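Local coordinates for D-hydantoinase (Ralstonia pickettii, PDB 1NFG), which probably catalyses the stereospecific, zinc-dependent hydrolysis of the cyclic amide bond of D-hydantoin derivatives, as a member of the hydantoinase/dihydropyrimidinase family, at residues A[47-52]-A[390-395]; A[75-80]-A[115-120]; A[178-183]-A[233-238]; A[264-269]-A[297-302]. All coordinates share one frame; numbering follows the deposited sequence.

Contact 1 (A[47-52]-A[390-395])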
loop_
_atom_site.group_PDB
_atom_site.type_symbol
_atom_site.label_atom_id
_atom_site.label_comp_id
_atom_site.label_asym_id
_atom_site.label_seq_id
_atom_site.Cartn_x
_atom_site.Cartn_y
_atom_site.Cartn_z
ATOM N N ARG A 47 17.388 39.861 -14.239
ATOM C CA ARG A 47 16.349 39.455 -13.306
ATOM C C ARG A 47 15.221 38.674 -13.959
ATOM O O ARG A 47 15.008 38.744 -15.172
ATOM C CB ARG A 47 15.779 40.681 -12.603
ATOM C CG ARG A 47 16.760 41.366 -11.674
ATOM C CD ARG A 47 16.141 42.614 -11.090
ATOM N NE ARG A 47 16.973 43.220 -10.058
ATOM C CZ ARG A 47 16.640 44.325 -9.397
ATOM N NH1 ARG A 47 15.494 44.936 -9.669
ATOM N NH2 ARG A 47 17.447 44.815 -8.461
ATOM N N TYR A 48 14.508 37.912 -13.140
ATOM C CA TYR A 48 13.385 37.129 -13.623
ATOM C C TYR A 48 12.116 37.959 -13.468
ATOM O O TYR A 48 11.987 38.753 -12.532
ATOM C CB TYR A 48 13.229 35.836 -12.811
ATOM C CG TYR A 48 14.316 34.793 -13.005
ATOM C CD1 TYR A 48 14.666 34.342 -14.279
ATOM C CD2 TYR A 48 14.948 34.210 -11.908
ATOM C CE1 TYR A 48 15.613 33.335 -14.454
ATOM C CE2 TYR A 48 15.896 33.200 -12.071
ATOM C CZ TYR A 48 16.222 32.768 -13.346
ATOM O OH TYR A 48 17.146 31.758 -13.507
ATOM N N VAL A 49 11.183 37.777 -14.391
ATOM C CA VAL A 49 9.910 38.474 -14.339
ATOM C C VAL A 49 8.883 37.385 -14.055
ATOM O O VAL A 49 8.381 36.745 -14.984
ATOM C CB VAL A 49 9.580 39.146 -15.692
ATOM C CG1 VAL A 49 8.236 39.852 -15.617
ATOM C CG2 VAL A 49 10.685 40.120 -16.070
ATOM N N PHE A 50 8.591 37.171 -12.772
ATOM C CA PHE A 50 7.637 36.144 -12.335
ATOM C C PHE A 50 6.229 36.682 -12.123
ATOM O O PHE A 50 6.038 37.877 -11.890
ATOM C CB PHE A 50 8.038 35.556 -10.977
ATOM C CG PHE A 50 9.291 34.736 -10.983
ATOM C CD1 PHE A 50 9.491 33.731 -11.924
ATOM C CD2 PHE A 50 10.228 34.899 -9.965
ATOM C CE1 PHE A 50 10.611 32.888 -11.843
ATOM C CE2 PHE A 50 11.347 34.066 -9.873
ATOM C CZ PHE A 50 11.539 33.057 -10.813
ATOM N N PRO A 51 5.218 35.800 -12.207
ATOM C CA PRO A 51 3.842 36.249 -11.979
ATOM C C PRO A 51 3.813 36.546 -10.472
ATOM O O PRO A 51 4.622 35.993 -9.722
ATOM C CB PRO A 51 3.016 35.011 -12.322
ATOM C CG PRO A 51 3.816 34.355 -13.382
ATOM C CD PRO A 51 5.233 34.473 -12.850
ATOM N N GLY A 52 2.916 37.409 -10.015
ATOM C CA GLY A 52 2.877 37.705 -8.590
ATOM C C GLY A 52 2.468 36.514 -7.734
ATOM O O GLY A 52 1.590 35.735 -8.114
ATOM N N ILE A 390 3.123 41.533 -10.894
ATOM C CA ILE A 390 4.453 41.056 -11.220
ATOM C C ILE A 390 5.499 41.174 -10.124
ATOM O O ILE A 390 5.427 42.056 -9.276
ATOM C CB ILE A 390 4.954 41.823 -12.461
ATOM C CG1 ILE A 390 4.036 41.520 -13.641
ATOM C CG2 ILE A 390 6.403 41.471 -12.774
ATOM C CD1 ILE A 390 4.321 42.373 -14.846
ATOM N N VAL A 391 6.475 40.271 -10.161
ATOM C CA VAL A 391 7.574 40.278 -9.207
ATOM C C VAL A 391 8.860 40.209 -10.004
ATOM O O VAL A 391 9.026 39.314 -10.836
ATOM C CB VAL A 391 7.562 39.055 -8.274
ATOM C CG1 VAL A 391 8.679 39.183 -7.242
ATOM C CG2 VAL A 391 6.219 38.930 -7.601
ATOM N N LEU A 392 9.759 41.156 -9.763
ATOM C CA LEU A 392 11.045 41.175 -10.444
ATOM C C LEU A 392 12.036 40.555 -9.471
ATOM O O LEU A 392 12.411 41.162 -8.462
ATOM C CB LEU A 392 11.434 42.606 -10.813
ATOM C CG LEU A 392 10.397 43.280 -11.725
ATOM C CD1 LEU A 392 10.960 44.589 -12.241
ATOM C CD2 LEU A 392 10.031 42.358 -12.894
ATOM N N TRP A 393 12.440 39.328 -9.794
ATOM C CA TRP A 393 13.330 38.531 -8.960
ATOM C C TRP A 393 14.805 38.597 -9.343
ATOM O O TRP A 393 15.163 38.512 -10.517
ATOM C CB TRP A 393 12.837 37.080 -9.005
ATOM C CG TRP A 393 13.206 36.234 -7.822
ATOM C CD1 TRP A 393 14.377 35.554 -7.625
ATOM C CD2 TRP A 393 12.399 35.985 -6.666
ATOM N NE1 TRP A 393 14.345 34.897 -6.417
ATOM C CE2 TRP A 393 13.143 35.146 -5.809
ATOM C CE3 TRP A 393 11.115 36.391 -6.271
ATOM C CZ2 TRP A 393 12.644 34.704 -4.576
ATOM C CZ3 TRP A 393 10.622 35.951 -5.048
ATOM C CH2 TRP A 393 11.387 35.116 -4.216
ATOM N N ASP A 394 15.656 38.758 -8.336
ATOM C CA ASP A 394 17.102 38.804 -8.538
ATOM C C ASP A 394 17.618 37.452 -8.062
ATOM O O ASP A 394 17.816 37.244 -6.865
ATOM C CB ASP A 394 17.735 39.904 -7.686
ATOM C CG ASP A 394 19.223 40.063 -7.953
ATOM O OD1 ASP A 394 19.889 39.058 -8.291
ATOM O OD2 ASP A 394 19.726 41.199 -7.812
ATOM N N PRO A 395 17.845 36.514 -8.993
ATOM C CA PRO A 395 18.334 35.178 -8.642
ATOM C C PRO A 395 19.699 35.108 -7.961
ATOM O O PRO A 395 19.997 34.127 -7.285
ATOM C CB PRO A 395 18.312 34.446 -9.981
ATOM C CG PRO A 395 18.619 35.535 -10.949
ATOM C CD PRO A 395 17.745 36.664 -10.455
#

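Contact 2 (A[75-80]-A[115-120])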
loop_
_atom_site.group_PDB
_atom_site.type_symbol
_atom_site.label_atom_id
_atom_site.label_comp_id
_atom_site.label_asym_id
_atom_site.label_seq_id
_atom_site.Cartn_x
_atom_site.Cartn_y
_atom_site.Cartn_z
ATOM N N THR A 75 -0.971 45.510 7.926
ATOM C CA THR A 75 0.420 45.149 8.185
ATOM C C THR A 75 0.844 43.876 7.463
ATOM O O THR A 75 1.993 43.747 7.044
ATOM C CB THR A 75 0.684 44.935 9.688
ATOM O OG1 THR A 75 -0.264 43.994 10.211
ATOM C CG2 THR A 75 0.582 46.239 10.441
ATOM N N ALA A 76 -0.078 42.931 7.323
ATOM C CA ALA A 76 0.243 41.673 6.660
ATOM C C ALA A 76 0.391 41.832 5.150
ATOM O O ALA A 76 1.402 41.413 4.581
ATOM C CB ALA A 76 -0.824 40.620 6.977
ATOM N N THR A 77 -0.611 42.433 4.506
ATOM C CA THR A 77 -0.572 42.631 3.058
ATOM C C THR A 77 0.656 43.419 2.625
ATOM O O THR A 77 1.166 43.218 1.528
ATOM C CB THR A 77 -1.828 43.354 2.538
ATOM O OG1 THR A 77 -2.051 44.541 3.307
ATOM C CG2 THR A 77 -3.044 42.440 2.625
ATOM N N VAL A 78 1.138 44.315 3.475
ATOM C CA VAL A 78 2.325 45.072 3.116
ATOM C C VAL A 78 3.510 44.116 3.101
ATOM O O VAL A 78 4.340 44.162 2.189
ATOM C CB VAL A 78 2.593 46.237 4.112
ATOM C CG1 VAL A 78 3.999 46.814 3.904
ATOM C CG2 VAL A 78 1.557 47.334 3.900
ATOM N N ALA A 79 3.583 43.248 4.108
ATOM C CA ALA A 79 4.664 42.272 4.194
ATOM C C ALA A 79 4.560 41.324 2.997
ATOM O O ALA A 79 5.563 40.962 2.378
ATOM C CB ALA A 79 4.566 41.493 5.494
ATOM N N ALA A 80 3.333 40.939 2.666
ATOM C CA ALA A 80 3.104 40.050 1.542
ATOM C C ALA A 80 3.714 40.650 0.274
ATOM O O ALA A 80 4.438 39.971 -0.459
ATOM C CB ALA A 80 1.609 39.822 1.352
ATOM N N SER A 115 -5.986 46.914 2.454
ATOM C CA SER A 115 -5.109 45.890 1.876
ATOM C C SER A 115 -4.134 46.441 0.851
ATOM O O SER A 115 -4.550 47.049 -0.139
ATOM C CB SER A 115 -5.928 44.807 1.181
ATOM O OG SER A 115 -6.745 44.120 2.101
ATOM N N ALA A 116 -2.843 46.208 1.072
ATOM C CA ALA A 116 -1.825 46.671 0.136
ATOM C C ALA A 116 -1.930 45.897 -1.179
ATOM O O ALA A 116 -1.555 46.412 -2.234
ATOM C CB ALA A 116 -0.440 46.489 0.734
ATOM N N ILE A 117 -2.449 44.669 -1.108
ATOM C CA ILE A 117 -2.590 43.804 -2.282
ATOM C C ILE A 117 -4.009 43.253 -2.383
ATOM O O ILE A 117 -4.799 43.379 -1.449
ATOM C CB ILE A 117 -1.615 42.606 -2.217
ATOM C CG1 ILE A 117 -2.029 41.677 -1.064
ATOM C CG2 ILE A 117 -0.184 43.107 -2.022
ATOM C CD1 ILE A 117 -1.131 40.467 -0.841
ATOM N N ASP A 118 -4.316 42.633 -3.521
ATOM C CA ASP A 118 -5.636 42.060 -3.762
ATOM C C ASP A 118 -5.910 40.866 -2.851
ATOM O O ASP A 118 -4.980 40.215 -2.368
ATOM C CB ASP A 118 -5.770 41.682 -5.242
ATOM C CG ASP A 118 -5.942 42.910 -6.141
ATOM O OD1 ASP A 118 -5.659 44.029 -5.663
ATOM O OD2 ASP A 118 -6.353 42.766 -7.315
ATOM N N TYR A 119 -7.189 40.587 -2.610
ATOM C CA TYR A 119 -7.565 39.503 -1.709
ATOM C C TYR A 119 -8.940 38.908 -1.990
ATOM O O TYR A 119 -9.832 39.583 -2.508
ATOM C CB TYR A 119 -7.535 40.018 -0.270
ATOM C CG TYR A 119 -8.473 41.185 -0.052
ATOM C CD1 TYR A 119 -9.837 40.981 0.161
ATOM C CD2 TYR A 119 -8.014 42.500 -0.158
ATOM C CE1 TYR A 119 -10.724 42.058 0.253
ATOM C CE2 TYR A 119 -8.892 43.584 -0.069
ATOM C CZ TYR A 119 -10.243 43.354 0.133
ATOM O OH TYR A 119 -11.111 44.421 0.194
ATOM N N GLY A 120 -9.087 37.632 -1.638
ATOM C CA GLY A 120 -10.344 36.919 -1.803
ATOM C C GLY A 120 -10.643 36.311 -0.444
ATOM O O GLY A 120 -9.831 36.466 0.474
#

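Contact 3 (A[178-183]-A[233-238]). With ZN (zinc ion), chain F.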
loop_
_atom_site.group_PDB
_atom_site.type_symbol
_atom_site.label_atom_id
_atom_site.label_comp_id
_atom_site.label_asym_id
_atom_site.label_seq_id
_atom_site.Cartn_x
_atom_site.Cartn_y
_atom_site.Cartn_z
ATOM N N VAL A 178 -14.761 22.274 -0.706
ATOM C CA VAL A 178 -14.618 22.178 0.736
ATOM C C VAL A 178 -13.148 22.002 1.115
ATOM O O VAL A 178 -12.445 21.177 0.543
ATOM C CB VAL A 178 -15.424 20.989 1.300
ATOM C CG1 VAL A 178 -15.185 20.860 2.790
ATOM C CG2 VAL A 178 -16.902 21.186 1.018
ATOM N N MET A 179 -12.692 22.798 2.073
ATOM C CA MET A 179 -11.328 22.731 2.564
ATOM C C MET A 179 -11.426 22.212 3.992
ATOM O O MET A 179 -12.408 22.489 4.685
ATOM C CB MET A 179 -10.705 24.119 2.571
ATOM C CG MET A 179 -10.718 24.797 1.220
ATOM S SD MET A 179 -9.971 26.421 1.325
ATOM C CE MET A 179 -11.402 27.357 1.479
ATOM N N VAL A 180 -10.423 21.468 4.447
ATOM C CA VAL A 180 -10.492 20.938 5.797
ATOM C C VAL A 180 -9.169 20.807 6.535
ATOM O O VAL A 180 -8.157 20.408 5.965
ATOM C CB VAL A 180 -11.201 19.554 5.807
ATOM C CG1 VAL A 180 -10.554 18.632 4.817
ATOM C CG2 VAL A 180 -11.130 18.940 7.186
ATOM N N HIS A 181 -9.202 21.173 7.814
ATOM C CA HIS A 181 -8.060 21.057 8.711
ATOM C C HIS A 181 -8.259 19.642 9.256
ATOM O O HIS A 181 -9.166 19.404 10.052
ATOM C CB HIS A 181 -8.186 22.086 9.830
ATOM C CG HIS A 181 -7.188 21.917 10.928
ATOM N ND1 HIS A 181 -6.153 22.802 11.132
ATOM C CD2 HIS A 181 -7.076 20.978 11.897
ATOM C CE1 HIS A 181 -5.448 22.420 12.183
ATOM N NE2 HIS A 181 -5.988 21.314 12.666
ATOM N N ALA A 182 -7.427 18.700 8.819
ATOM C CA ALA A 182 -7.593 17.312 9.234
ATOM C C ALA A 182 -6.721 16.775 10.363
ATOM O O ALA A 182 -5.582 16.363 10.165
ATOM C CB ALA A 182 -7.473 16.397 8.010
ATOM N N GLU A 183 -7.290 16.776 11.557
ATOM C CA GLU A 183 -6.635 16.239 12.739
ATOM C C GLU A 183 -7.767 15.683 13.571
ATOM O O GLU A 183 -8.865 16.239 13.559
ATOM C CB GLU A 183 -5.941 17.326 13.539
ATOM C CG GLU A 183 -4.513 17.562 13.179
ATOM C CD GLU A 183 -3.910 18.594 14.085
ATOM O OE1 GLU A 183 -4.560 19.642 14.246
ATOM O OE2 GLU A 183 -2.811 18.375 14.635
ATOM N N ILE A 233 -12.532 17.743 -2.594
ATOM C CA ILE A 233 -12.152 18.230 -1.277
ATOM C C ILE A 233 -10.700 18.676 -1.330
ATOM O O ILE A 233 -9.917 18.170 -2.137
ATOM C CB ILE A 233 -12.337 17.132 -0.204
ATOM C CG1 ILE A 233 -12.102 17.713 1.184
ATOM C CG2 ILE A 233 -11.374 15.985 -0.451
ATOM C CD1 ILE A 233 -12.512 16.789 2.296
ATOM N N TYR A 234 -10.346 19.625 -0.470
ATOM C CA TYR A 234 -9.003 20.172 -0.436
ATOM C C TYR A 234 -8.427 20.060 0.971
ATOM O O TYR A 234 -8.941 20.670 1.907
ATOM C CB TYR A 234 -9.070 21.631 -0.891
ATOM C CG TYR A 234 -7.757 22.385 -0.964
ATOM C CD1 TYR A 234 -7.181 22.937 0.178
ATOM C CD2 TYR A 234 -7.126 22.610 -2.194
ATOM C CE1 TYR A 234 -6.010 23.707 0.098
ATOM C CE2 TYR A 234 -5.961 23.378 -2.290
ATOM C CZ TYR A 234 -5.411 23.924 -1.141
ATOM O OH TYR A 234 -4.278 24.701 -1.226
ATOM N N ILE A 235 -7.367 19.274 1.130
ATOM C CA ILE A 235 -6.767 19.113 2.440
ATOM C C ILE A 235 -5.678 20.153 2.639
ATOM O O ILE A 235 -4.665 20.150 1.936
ATOM C CB ILE A 235 -6.177 17.677 2.641
ATOM C CG1 ILE A 235 -7.282 16.681 3.004
ATOM C CG2 ILE A 235 -5.195 17.669 3.814
ATOM C CD1 ILE A 235 -8.425 16.620 2.052
ATOM N N VAL A 236 -5.896 21.050 3.596
ATOM C CA VAL A 236 -4.917 22.089 3.883
ATOM C C VAL A 236 -3.764 21.506 4.687
ATOM O O VAL A 236 -3.911 20.493 5.366
ATOM C CB VAL A 236 -5.541 23.282 4.671
ATOM C CG1 VAL A 236 -6.729 23.840 3.911
ATOM C CG2 VAL A 236 -5.953 22.844 6.074
ATOM N N HIS A 237 -2.619 22.170 4.602
ATOM C CA HIS A 237 -1.394 21.766 5.274
ATOM C C HIS A 237 -1.145 20.273 5.523
ATOM O O HIS A 237 -1.234 19.802 6.656
ATOM C CB HIS A 237 -1.226 22.539 6.594
ATOM C CG HIS A 237 -2.421 22.488 7.499
ATOM N ND1 HIS A 237 -3.128 21.330 7.743
ATOM C CD2 HIS A 237 -3.008 23.451 8.250
ATOM C CE1 HIS A 237 -4.100 21.582 8.602
ATOM N NE2 HIS A 237 -4.048 22.861 8.924
ATOM N N VAL A 238 -0.848 19.529 4.458
ATOM C CA VAL A 238 -0.495 18.116 4.591
ATOM C C VAL A 238 0.944 18.254 5.063
ATOM O O VAL A 238 1.761 18.876 4.385
ATOM C CB VAL A 238 -0.506 17.386 3.248
ATOM C CG1 VAL A 238 0.118 16.011 3.412
ATOM C CG2 VAL A 238 -1.940 17.260 2.738
HETATM ZN ZN ZN F . -5.178 24.793 10.250
HETATM O O HOH W 1 -3.584 25.798 11.355
#

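Contact 4 (A[264-269]-A[297-302])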
loop_
_atom_site.group_PDB
_atom_site.type_symbol
_atom_site.label_atom_id
_atom_site.label_comp_id
_atom_site.label_asym_id
_atom_site.label_seq_id
_atom_site.Cartn_x
_atom_site.Cartn_y
_atom_site.Cartn_z
ATOM N N HIS A 264 6.869 26.191 6.154
ATOM C CA HIS A 264 7.524 25.649 7.348
ATOM C C HIS A 264 7.572 24.125 7.454
ATOM O O HIS A 264 8.410 23.579 8.172
ATOM C CB HIS A 264 6.917 26.259 8.626
ATOM C CG HIS A 264 5.421 26.236 8.666
ATOM N ND1 HIS A 264 4.643 26.925 7.762
ATOM C CD2 HIS A 264 4.563 25.595 9.493
ATOM C CE1 HIS A 264 3.367 26.707 8.030
ATOM N NE2 HIS A 264 3.291 25.903 9.075
ATOM N N TYR A 265 6.692 23.437 6.739
ATOM C CA TYR A 265 6.694 21.983 6.773
ATOM C C TYR A 265 7.781 21.407 5.869
ATOM O O TYR A 265 7.943 20.190 5.773
ATOM C CB TYR A 265 5.319 21.449 6.380
ATOM C CG TYR A 265 4.268 21.806 7.401
ATOM C CD1 TYR A 265 4.385 21.379 8.726
ATOM C CD2 TYR A 265 3.173 22.600 7.057
ATOM C CE1 TYR A 265 3.442 21.734 9.681
ATOM C CE2 TYR A 265 2.220 22.959 8.007
ATOM C CZ TYR A 265 2.361 22.523 9.317
ATOM O OH TYR A 265 1.416 22.874 10.257
ATOM N N LEU A 266 8.530 22.290 5.214
ATOM C CA LEU A 266 9.623 21.882 4.338
ATOM C C LEU A 266 10.948 22.281 4.982
ATOM O O LEU A 266 12.018 22.005 4.439
ATOM C CB LEU A 266 9.521 22.584 2.982
ATOM C CG LEU A 266 8.269 22.417 2.126
ATOM C CD1 LEU A 266 8.367 23.345 0.933
ATOM C CD2 LEU A 266 8.127 20.972 1.669
ATOM N N TYR A 267 10.879 22.914 6.147
ATOM C CA TYR A 267 12.083 23.394 6.798
ATOM C C TYR A 267 12.201 23.178 8.293
ATOM O O TYR A 267 13.308 23.044 8.811
ATOM C CB TYR A 267 12.234 24.893 6.517
ATOM C CG TYR A 267 12.573 25.219 5.081
ATOM C CD1 TYR A 267 13.881 25.115 4.619
ATOM C CD2 TYR A 267 11.584 25.617 4.181
ATOM C CE1 TYR A 267 14.204 25.396 3.304
ATOM C CE2 TYR A 267 11.897 25.901 2.856
ATOM C CZ TYR A 267 13.214 25.788 2.426
ATOM O OH TYR A 267 13.550 26.060 1.116
ATOM N N LEU A 268 11.078 23.158 8.999
ATOM C CA LEU A 268 11.128 23.004 10.446
ATOM C C LEU A 268 10.827 21.593 10.925
ATOM O O LEU A 268 10.172 20.814 10.234
ATOM C CB LEU A 268 10.173 24.010 11.091
ATOM C CG LEU A 268 10.343 25.444 10.565
ATOM C CD1 LEU A 268 9.417 26.375 11.316
ATOM C CD2 LEU A 268 11.784 25.902 10.729
ATOM N N THR A 269 11.315 21.264 12.114
ATOM C CA THR A 269 11.096 19.935 12.685
ATOM C C THR A 269 10.681 20.064 14.138
ATOM O O THR A 269 10.947 21.083 14.773
ATOM C CB THR A 269 12.368 19.093 12.648
ATOM O OG1 THR A 269 13.332 19.667 13.540
ATOM C CG2 THR A 269 12.934 19.053 11.239
ATOM N N VAL A 297 9.991 13.722 1.787
ATOM C CA VAL A 297 8.744 13.200 1.265
ATOM C C VAL A 297 7.954 14.298 0.569
ATOM O O VAL A 297 7.507 14.126 -0.566
ATOM C CB VAL A 297 7.883 12.594 2.399
ATOM C CG1 VAL A 297 6.450 12.402 1.934
ATOM C CG2 VAL A 297 8.471 11.263 2.826
ATOM N N LEU A 298 7.794 15.428 1.255
ATOM C CA LEU A 298 7.041 16.561 0.725
ATOM C C LEU A 298 7.690 17.168 -0.523
ATOM O O LEU A 298 7.011 17.400 -1.534
ATOM C CB LEU A 298 6.864 17.628 1.815
ATOM C CG LEU A 298 5.990 17.213 3.009
ATOM C CD1 LEU A 298 6.081 18.263 4.102
ATOM C CD2 LEU A 298 4.542 17.008 2.558
ATOM N N TRP A 299 8.993 17.429 -0.459
ATOM C CA TRP A 299 9.683 17.976 -1.618
ATOM C C TRP A 299 9.546 17.026 -2.810
ATOM O O TRP A 299 9.331 17.482 -3.930
ATOM C CB TRP A 299 11.163 18.215 -1.320
ATOM C CG TRP A 299 11.465 19.512 -0.587
ATOM C CD1 TRP A 299 12.005 19.641 0.663
ATOM C CD2 TRP A 299 11.312 20.850 -1.094
ATOM N NE1 TRP A 299 12.203 20.969 0.961
ATOM C CE2 TRP A 299 11.788 21.732 -0.100
ATOM C CE3 TRP A 299 10.823 21.387 -2.294
ATOM C CZ2 TRP A 299 11.791 23.123 -0.267
ATOM C CZ3 TRP A 299 10.827 22.774 -2.459
ATOM C CH2 TRP A 299 11.308 23.620 -1.451
ATOM N N ASN A 300 9.660 15.715 -2.581
ATOM C CA ASN A 300 9.521 14.758 -3.678
ATOM C C ASN A 300 8.123 14.846 -4.238
ATOM O O ASN A 300 7.929 14.814 -5.452
ATOM C CB ASN A 300 9.788 13.314 -3.231
ATOM C CG ASN A 300 11.269 13.037 -2.977
ATOM O OD1 ASN A 300 12.146 13.627 -3.620
ATOM N ND2 ASN A 300 11.553 12.123 -2.046
ATOM N N ALA A 301 7.142 14.961 -3.348
ATOM C CA ALA A 301 5.755 15.057 -3.770
ATOM C C ALA A 301 5.576 16.315 -4.611
ATOM O O ALA A 301 4.854 16.303 -5.608
ATOM C CB ALA A 301 4.844 15.092 -2.562
ATOM N N LEU A 302 6.235 17.400 -4.205
ATOM C CA LEU A 302 6.157 18.660 -4.947
ATOM C C LEU A 302 6.697 18.438 -6.356
ATOM O O LEU A 302 6.019 18.722 -7.340
ATOM C CB LEU A 302 6.988 19.745 -4.260
ATOM C CG LEU A 302 6.355 20.859 -3.409
ATOM C CD1 LEU A 302 4.849 20.707 -3.334
ATOM C CD2 LEU A 302 6.984 20.848 -2.026
HETATM O O HOH W 2 14.531 21.781 3.000
#

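Contact 1 (A[47-52]-A[390-395])
Tyr-48 and Phe-50 pair with Trp-393 and Val-391 in an antiparallel ladder of the β-sandwich part that accompanies the TIM barrel in hydantoinases. Two hydrogen-bonded pairs carry it. Tyr-48 N donates to Trp-393 O (2.8 Å) and Trp-393 N donates back to Tyr-48 O, an exchange repeated between Phe-50 and Val-391. Between them lies the non-hydrogen-bonded pair Val-49 and Leu-392, whose side chains run alongside each other, with Val-49 CG2 3.9 Å from Leu-392 CD2.

The other face is aromatic. Phe-50 turns a ring edge toward the face of the Trp-393 five-membered ring in an offset edge-to-face pair, the planes 63° apart and Phe-50 CE2 3.5 Å from Trp-393 CB. With CG of Trp-393 anti to its backbone N (chi1 -155°), the end of the indole leads away from strand 48-51, and its CD2 lies in plane at the Phe-50 ring edge. Tyr-48 CB rests over one face of that ring, toward its rim, while Tyr-48 CE2 meets Pro-395 CB where segment 390-395 turns a corner. Arg-47 NE stays 4.1 Å from Asp-394 OD2, too far for a salt bridge; the guanidinium pairs instead with Glu-437, and Asp-394 OD1 accepts from Glu-396 N and Ala-397 N.

Helices 343-352 and 358-372 pack over the aromatic face, Tyr-348 on Trp-393 and Phe-361 on Phe-50, while strands 8-12 and 419-429 extend the pairing on either side.

Contact 2 (A[75-80]-A[115-120])
Thr-77 reaches from its helix to the backbone of Ala-116, where its hydroxyl OG1 accepts a nearly straight hydrogen bond from Ala-116 N (2.9 Å, 172° at the hydrogen). The threonine is turned with OG1 between its own backbone N and carbonyl carbon (chi1 51°), and this leaves the methyl CG2 to enter the apolar part of the contact. CG2 lies 3.9 Å from Ile-117 CG1 and 4.0 Å from Ser-115 CB, so the two branches of one side chain divide the work: one grips the main chain, the other packs against two side chains.

Small apolar groups complete the first shell. Further along the helix, Ala-80 CB meets the tip of the isoleucine, 3.6 Å from Ile-117 CD1. Val-78 contributes a single methyl, CG2, which touches Ala-116 CB at 3.8 Å.

In the next shell, OG1 of Thr-77 also bonds to the carbonyls of Phe-73 and Ala-74 in the preceding turn. With Ala-116 N as donor, the one hydroxyl proton is left for these two carbonyls, so OG1 is held between its own helix and segment 115-120. Tyr-440 packs on both Val-78 and Ala-116, and Ile-88 on both Ala-80 and Ile-117, closing the contact from strands 439-440 and 85-93.

As part of the TIM barrel, helix 73-82 thereby packs against the lead-in to strand 118-124, which pairs in parallel with strand 85-93; Tyr-119 meets Phe-73 of the helix edge-to-face.

Contact 3 (A[178-183]-A[233-238])
His-181 and His-237 converge on one zinc ion through different nitrogens, His-181 by ND1 at 2.4 Å from the zinc and His-237 by NE2 at 2.6 Å. The imidazoles stand almost perpendicular, planes 88° apart, the edge of His-237 turned toward the face of His-181 in an offset edge-to-face pair. His-181 ND1 and His-237 NE2 come within 3.1 Å without a hydrogen to share, held together by the metal. Water 1 is a further ligand of this zinc, and Lys-148, through its carbamate group, bridges to the second.

Several groups fix the two rings. His-181 extends with CG anti to its backbone N (chi1 171°), and its NE2 donates tentatively to Glu-183 OE1, an atom of less certain place that also forms a salt bridge with Arg-210. Val-236 CG2 sits over the centre of one face of the His-237 ring and also touches Val-180 O. Glu-260 accepts from the backbone N of His-237, holding the chain that carries the ring, and also bonds Tyr-234 OH.

Behind the histidines the segments form a parallel ladder. Tyr-234 N donates to Val-178 O (2.8 Å), Val-180 N to Tyr-234 O (3.0 Å), and Val-236 N makes a weak bond to Val-180 O. On one side Val-180 CG1 packs 3.7 Å from Ile-233 CD1, and Ile-233 touches Leu-223 and Ala-226 of helix 212-229; on the other, Met-179 makes an oblique Met-aromatic contact with Tyr-234.

Metal-binding histidines just beyond the C-terminal ends of adjacent parallel strands, together with a carbamylated lysine, are the hallmark of the binuclear amidohydrolase TIM barrel.

Contact 4 (A[264-269]-A[297-302])
Leu-266 and Trp-299 meet at about a right angle where the loop after strand 257-262 packs onto helix 292-303 of the TIM barrel. Leu-266 CD1 stands over the face of the indole in a CH-pi contact, 3.8 Å from the centroid of the six-membered ring and only 19° off its normal. CG of Leu-266 is anti to its carbonyl carbon (chi1 -58°), and the two methyls part company beyond it: CD1 goes to the indole, whereas CD2 turns along the helix, 3.6 Å from Leu-298 CB and 3.9 Å from Leu-302 CD2. Leu-266 and Leu-302 approach tip to tip, so one leucine bridges residues a full helical turn apart.

Tyr-267 comes to the same indole differently. Its hydroxyl lies at the ring edge, near the indole plane, with OH 3.7 Å from Trp-299 CZ2, and hydrogen-bonds to Met-346 O. Arg-355 adds a cation-pi contact to the tryptophan.

Next to Leu-266 in the chain, Tyr-265 CB packs 4.0 Å from Leu-298 CD1, while its ring leads away from the helix, with His-264 CD2 over the centre of one face and Tyr-265 OH bonded to Pro-287 O.

Direct hydrogen bonds between the segments are absent, yet one water joins a carbonyl of the loop to the indole N-H: water 2 donates to Leu-266 O at 2.9 Å and accepts from Trp-299 NE1 at 3.2 Å.

Contact 1 closes the longest loop, and the other three are nested inside it, following one another along the chain as contacts 2, 3 and 4. Contact 1 lies away from the metal site, its centre about 30 Å from that of contact 3, on opposite sides of the chain's centre. Contacts 1 and 2 are linked through strands 48-58, 85-93 and 118-124. Contact 3 supplies zinc ligands just beyond strands 178-180 and 233-235, which belong to the same parallel sheet as strands 257-262 and 310-311, between which contact 4 falls along the chain. Contacts 3 and 4 touch, Tyr-265 CE2 packing against His-237 CB, so the loop packed on helix 292-303 also backs a zinc-binding histidine.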